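Glucose-6-phosphate isomerase (Chlamydia trachomatis D/UW-3/CX, PDB 6OTU) catalyses the reversible isomerization of glucose-6-phosphate to fructose-6-phosphate. Local coordinates at residues G158-A170 against T340-C352. Residues are numbered along the deposited sequence; the frame is centred on the assembly and turned at random.
Sequences GGSELGPKAMYFA and TGLKYFTAHLQQC. With G6Q (glucose-6-phosphate), chain E.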
loop_
_atom_site.group_PDB
_atom_site.type_symbol
_atom_site.label_atom_id
_atom_site.label_comp_id
_atom_site.label_asym_id
_atom_site.label_seq_id
_atom_site.Cartn_x
_atom_site.Cartn_y
_atom_site.Cartn_z
ATOM N N GLY A 158 6.152 2.918 13.410
ATOM C CA GLY A 158 7.128 2.023 12.799
ATOM C C GLY A 158 6.975 0.599 13.302
ATOM O O GLY A 158 5.869 0.053 13.350
ATOM N N GLY A 159 8.094 -0.013 13.709
ATOM C CA GLY A 159 8.053 -1.357 14.266
ATOM C C GLY A 159 7.168 -1.493 15.494
ATOM O O GLY A 159 6.689 -2.593 15.792
ATOM N N SER A 160 6.931 -0.396 16.211
ATOM C CA SER A 160 6.055 -0.418 17.378
ATOM C C SER A 160 4.569 -0.407 17.037
ATOM O O SER A 160 3.757 -0.554 17.958
ATOM C CB SER A 160 6.369 0.758 18.319
ATOM O OG SER A 160 7.674 0.646 18.881
ATOM N N GLU A 161 4.191 -0.247 15.761
ATOM C CA GLU A 161 2.784 -0.261 15.369
ATOM C C GLU A 161 2.447 -1.311 14.320
ATOM O O GLU A 161 1.458 -2.038 14.477
ATOM C CB GLU A 161 2.362 1.116 14.836
ATOM C CG GLU A 161 0.903 1.145 14.362
ATOM C CD GLU A 161 0.671 1.993 13.123
ATOM O OE1 GLU A 161 1.614 2.183 12.326
ATOM O OE2 GLU A 161 -0.471 2.470 12.943
ATOM N N LEU A 162 3.234 -1.408 13.244
ATOM C CA LEU A 162 2.759 -2.072 12.031
ATOM C C LEU A 162 2.599 -3.574 12.231
ATOM O O LEU A 162 1.593 -4.150 11.804
ATOM C CB LEU A 162 3.704 -1.784 10.863
ATOM C CG LEU A 162 3.457 -0.484 10.113
ATOM C CD1 LEU A 162 3.954 -0.607 8.691
ATOM C CD2 LEU A 162 1.983 -0.173 10.142
ATOM N N GLY A 163 3.569 -4.220 12.881
ATOM C CA GLY A 163 3.496 -5.633 13.169
ATOM C C GLY A 163 2.326 -5.994 14.070
ATOM O O GLY A 163 1.493 -6.843 13.725
ATOM N N PRO A 164 2.248 -5.374 15.257
ATOM C CA PRO A 164 1.045 -5.564 16.089
ATOM C C PRO A 164 -0.262 -5.313 15.340
ATOM O O PRO A 164 -1.185 -6.129 15.438
ATOM C CB PRO A 164 1.265 -4.568 17.234
ATOM C CG PRO A 164 2.749 -4.504 17.373
ATOM C CD PRO A 164 3.340 -4.714 16.005
ATOM N N LYS A 165 -0.343 -4.234 14.556
ATOM C CA LYS A 165 -1.586 -3.912 13.858
ATOM C C LYS A 165 -1.917 -4.960 12.796
ATOM O O LYS A 165 -3.066 -5.388 12.683
ATOM C CB LYS A 165 -1.499 -2.509 13.240
ATOM C CG LYS A 165 -2.811 -2.040 12.571
ATOM C CD LYS A 165 -2.805 -0.564 12.219
ATOM C CE LYS A 165 -1.936 -0.304 11.007
ATOM N NZ LYS A 165 -2.242 1.012 10.366
ATOM N N ALA A 166 -0.919 -5.393 12.025
ATOM C CA ALA A 166 -1.138 -6.455 11.050
ATOM C C ALA A 166 -1.610 -7.743 11.725
ATOM O O ALA A 166 -2.466 -8.463 11.189
ATOM C CB ALA A 166 0.148 -6.698 10.260
ATOM N N MET A 167 -1.060 -8.053 12.901
ATOM C CA MET A 167 -1.440 -9.280 13.589
ATOM C C MET A 167 -2.820 -9.150 14.227
ATOM O O MET A 167 -3.590 -10.112 14.234
ATOM C CB MET A 167 -0.374 -9.654 14.634
ATOM C CG MET A 167 0.951 -10.191 14.036
ATOM S SD MET A 167 0.778 -11.568 12.839
ATOM C CE MET A 167 0.888 -10.681 11.273
ATOM N N TYR A 168 -3.149 -7.967 14.752
ATOM C CA TYR A 168 -4.452 -7.767 15.371
ATOM C C TYR A 168 -5.579 -7.988 14.357
ATOM O O TYR A 168 -6.538 -8.724 14.626
ATOM C CB TYR A 168 -4.535 -6.366 16.001
ATOM C CG TYR A 168 -5.963 -5.990 16.319
ATOM C CD1 TYR A 168 -6.604 -6.517 17.429
ATOM C CD2 TYR A 168 -6.691 -5.171 15.473
ATOM C CE1 TYR A 168 -7.925 -6.218 17.699
ATOM C CE2 TYR A 168 -8.009 -4.866 15.731
ATOM C CZ TYR A 168 -8.629 -5.393 16.842
ATOM O OH TYR A 168 -9.956 -5.084 17.106
ATOM N N PHE A 169 -5.476 -7.371 13.174
ATOM C CA PHE A 169 -6.505 -7.603 12.163
ATOM C C PHE A 169 -6.456 -9.024 11.610
ATOM O O PHE A 169 -7.487 -9.547 11.171
ATOM C CB PHE A 169 -6.395 -6.576 11.036
ATOM C CG PHE A 169 -6.828 -5.203 11.453
ATOM C CD1 PHE A 169 -8.165 -4.834 11.395
ATOM C CD2 PHE A 169 -5.908 -4.292 11.958
ATOM C CE1 PHE A 169 -8.560 -3.568 11.807
ATOM C CE2 PHE A 169 -6.306 -3.027 12.367
ATOM C CZ PHE A 169 -7.622 -2.667 12.293
ATOM N N ALA A 170 -5.291 -9.673 11.632
ATOM C CA ALA A 170 -5.236 -11.051 11.148
ATOM C C ALA A 170 -6.058 -11.972 12.034
ATOM O O ALA A 170 -6.716 -12.900 11.545
ATOM C CB ALA A 170 -3.792 -11.540 11.088
ATOM N N THR A 340 -9.213 -10.905 3.813
ATOM C CA THR A 340 -9.562 -9.636 4.446
ATOM C C THR A 340 -8.765 -9.444 5.738
ATOM O O THR A 340 -8.257 -8.350 6.009
ATOM C CB THR A 340 -11.079 -9.578 4.697
ATOM O OG1 THR A 340 -11.776 -9.477 3.447
ATOM C CG2 THR A 340 -11.464 -8.378 5.562
ATOM N N GLY A 341 -8.583 -10.522 6.507
ATOM C CA GLY A 341 -7.816 -10.436 7.738
ATOM C C GLY A 341 -6.387 -9.965 7.533
ATOM O O GLY A 341 -5.812 -9.331 8.414
ATOM N N LEU A 342 -5.797 -10.257 6.373
ATOM C CA LEU A 342 -4.442 -9.820 6.060
ATOM C C LEU A 342 -4.400 -8.445 5.380
ATOM O O LEU A 342 -3.428 -8.140 4.675
ATOM C CB LEU A 342 -3.746 -10.872 5.188
ATOM C CG LEU A 342 -3.482 -12.201 5.926
ATOM C CD1 LEU A 342 -2.854 -13.293 5.027
ATOM C CD2 LEU A 342 -2.618 -11.956 7.161
ATOM N N LYS A 343 -5.428 -7.610 5.577
ATOM C CA LYS A 343 -5.461 -6.310 4.907
ATOM C C LYS A 343 -4.257 -5.448 5.265
ATOM O O LYS A 343 -3.816 -4.640 4.439
ATOM C CB LYS A 343 -6.768 -5.573 5.233
ATOM C CG LYS A 343 -7.408 -4.953 3.996
ATOM C CD LYS A 343 -8.935 -5.117 3.939
ATOM C CE LYS A 343 -9.666 -4.195 4.924
ATOM N NZ LYS A 343 -11.159 -4.364 4.858
ATOM N N TYR A 344 -3.694 -5.600 6.469
ATOM C CA TYR A 344 -2.555 -4.779 6.865
ATOM C C TYR A 344 -1.233 -5.530 6.831
ATOM O O TYR A 344 -0.208 -4.968 7.236
ATOM C CB TYR A 344 -2.768 -4.179 8.260
ATOM C CG TYR A 344 -4.009 -3.324 8.388
ATOM C CD1 TYR A 344 -3.977 -1.955 8.137
ATOM C CD2 TYR A 344 -5.223 -3.898 8.749
ATOM C CE1 TYR A 344 -5.127 -1.181 8.263
ATOM C CE2 TYR A 344 -6.365 -3.147 8.865
ATOM C CZ TYR A 344 -6.320 -1.793 8.627
ATOM O OH TYR A 344 -7.492 -1.081 8.753
ATOM N N PHE A 345 -1.219 -6.769 6.337
ATOM C CA PHE A 345 -0.003 -7.581 6.386
ATOM C C PHE A 345 1.061 -7.084 5.406
ATOM O O PHE A 345 2.253 -7.086 5.732
ATOM C CB PHE A 345 -0.352 -9.039 6.110
ATOM C CG PHE A 345 0.768 -10.000 6.378
ATOM C CD1 PHE A 345 1.442 -9.981 7.590
ATOM C CD2 PHE A 345 1.121 -10.948 5.429
ATOM C CE1 PHE A 345 2.475 -10.881 7.854
ATOM C CE2 PHE A 345 2.146 -11.864 5.676
ATOM C CZ PHE A 345 2.827 -11.827 6.901
ATOM N N THR A 346 0.657 -6.656 4.204
ATOM C CA THR A 346 1.628 -6.192 3.210
ATOM C C THR A 346 2.347 -4.922 3.669
ATOM O O THR A 346 3.541 -4.740 3.399
ATOM C CB THR A 346 0.930 -5.956 1.867
ATOM O OG1 THR A 346 0.433 -7.200 1.358
ATOM C CG2 THR A 346 1.891 -5.370 0.845
ATOM N N ALA A 347 1.638 -4.025 4.354
ATOM C CA ALA A 347 2.287 -2.823 4.858
ATOM C C ALA A 347 3.397 -3.180 5.836
ATOM O O ALA A 347 4.490 -2.601 5.788
ATOM C CB ALA A 347 1.259 -1.902 5.518
ATOM N N HIS A 348 3.150 -4.168 6.701
ATOM C CA HIS A 348 4.177 -4.607 7.636
ATOM C C HIS A 348 5.329 -5.315 6.931
ATOM O O HIS A 348 6.498 -5.109 7.282
ATOM C CB HIS A 348 3.588 -5.537 8.682
ATOM C CG HIS A 348 4.636 -6.302 9.420
ATOM N ND1 HIS A 348 5.578 -5.682 10.217
ATOM C CD2 HIS A 348 4.923 -7.627 9.453
ATOM C CE1 HIS A 348 6.388 -6.594 10.724
ATOM N NE2 HIS A 348 6.011 -7.783 10.280
ATOM N N LEU A 349 5.021 -6.194 5.974
ATOM C CA LEU A 349 6.078 -6.852 5.213
ATOM C C LEU A 349 6.949 -5.823 4.505
ATOM O O LEU A 349 8.179 -5.954 4.454
ATOM C CB LEU A 349 5.468 -7.810 4.190
ATOM C CG LEU A 349 4.657 -8.979 4.732
ATOM C CD1 LEU A 349 4.128 -9.855 3.599
ATOM C CD2 LEU A 349 5.534 -9.780 5.685
ATOM N N GLN A 350 6.313 -4.800 3.931
ATOM C CA GLN A 350 7.046 -3.749 3.239
ATOM C C GLN A 350 8.070 -3.090 4.163
ATOM O O GLN A 350 9.207 -2.824 3.750
ATOM C CB GLN A 350 6.042 -2.739 2.686
ATOM C CG GLN A 350 6.599 -1.480 2.087
ATOM C CD GLN A 350 5.462 -0.564 1.668
ATOM O OE1 GLN A 350 4.826 0.051 2.517
ATOM N NE2 GLN A 350 5.160 -0.517 0.365
ATOM N N GLN A 351 7.698 -2.836 5.425
ATOM C CA GLN A 351 8.680 -2.313 6.373
ATOM C C GLN A 351 9.756 -3.350 6.673
ATOM O O GLN A 351 10.956 -3.047 6.673
ATOM C CB GLN A 351 8.013 -1.884 7.677
ATOM C CG GLN A 351 9.050 -1.750 8.801
ATOM C CD GLN A 351 8.520 -1.118 10.065
ATOM O OE1 GLN A 351 7.403 -1.405 10.491
ATOM N NE2 GLN A 351 9.326 -0.247 10.681
ATOM N N CYS A 352 9.339 -4.589 6.917
ATOM C CA CYS A 352 10.268 -5.576 7.439
ATOM C C CYS A 352 11.319 -5.932 6.394
ATOM O O CYS A 352 12.509 -6.038 6.710
ATOM C CB CYS A 352 9.488 -6.799 7.909
ATOM S SG CYS A 352 10.543 -8.101 8.666
HETATM C C1 G6Q E . 12.255 -0.726 13.480
HETATM C C2 G6Q E . 12.712 0.714 13.231
HETATM C C3 G6Q E . 11.625 1.756 13.472
HETATM C C4 G6Q E . 11.253 1.939 14.948
HETATM C C5 G6Q E . 10.438 3.215 15.162
HETATM C C6 G6Q E . 9.902 3.329 16.569
HETATM O O1 G6Q E . 13.053 -1.602 13.460
HETATM O O2 G6Q E . 13.851 1.028 14.023
HETATM O O3 G6Q E . 10.452 1.412 12.732
HETATM O O4 G6Q E . 10.494 0.824 15.406
HETATM O O5 G6Q E . 11.251 4.346 14.838
HETATM O O6 G6Q E . 11.032 3.254 17.482
HETATM P P G6Q E . 10.766 3.134 19.072
HETATM O O1P G6Q E . 10.041 1.817 19.293
HETATM O O2P G6Q E . 12.161 3.146 19.684
HETATM O O3P G6Q E . 9.933 4.335 19.473
HETATM O O HOH W 1 -3.815 -7.947 8.676
#
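Phe169 and Tyr344 meet obliquely, their ring planes at 37°: CE2 of Tyr344 stands 3.2 Å above the centre of one Phe169 face, CD2 of Tyr168 lies nearer the rim of the opposite face, and the carbonyl O of Lys165 sits in plane at the edge. Phe169 swings its ring to the side of its own backbone N (chi1 -72°), which sets it over the tyrosine. Further along, Gly163 CA lies over one face of the His348 imidazole, a CH-pi contact 3.9 Å from the centroid, while the methyl of Ala166 comes to the edge of the Phe345 ring and Met167 CE approaches that ring obliquely. The slight bulk of Gly163 and Ala166 is consistent with the 8.6 Å approach of the near-antiparallel axes of 162-170 and 345-352; a water donates to Ala166 O and accepts from Tyr344 N. At the substrate end Gln351, extended beyond CG, brings NE2 to 2.9 Å from O3 of glucose-6-phosphate in a weak bond; the same NE2 also bonds Glu355, the probable proton donor. Gly159 N makes the straighter bond to O3, also 2.9 Å, with an N-H...O angle of 157°, and Ser160 OG grips phosphate oxygen O1P. Substrate-binding loop and helix thus meet where the family's two SIS-type alpha/beta domains join, through helices following strand 151-155 of the five-stranded parallel sheet and 332-337 of the mixed sheet; helix 466-487 touches Met167 and His348, helix 275-285 covers Pro164 and Tyr168, and strand 180-184 meets Lys165.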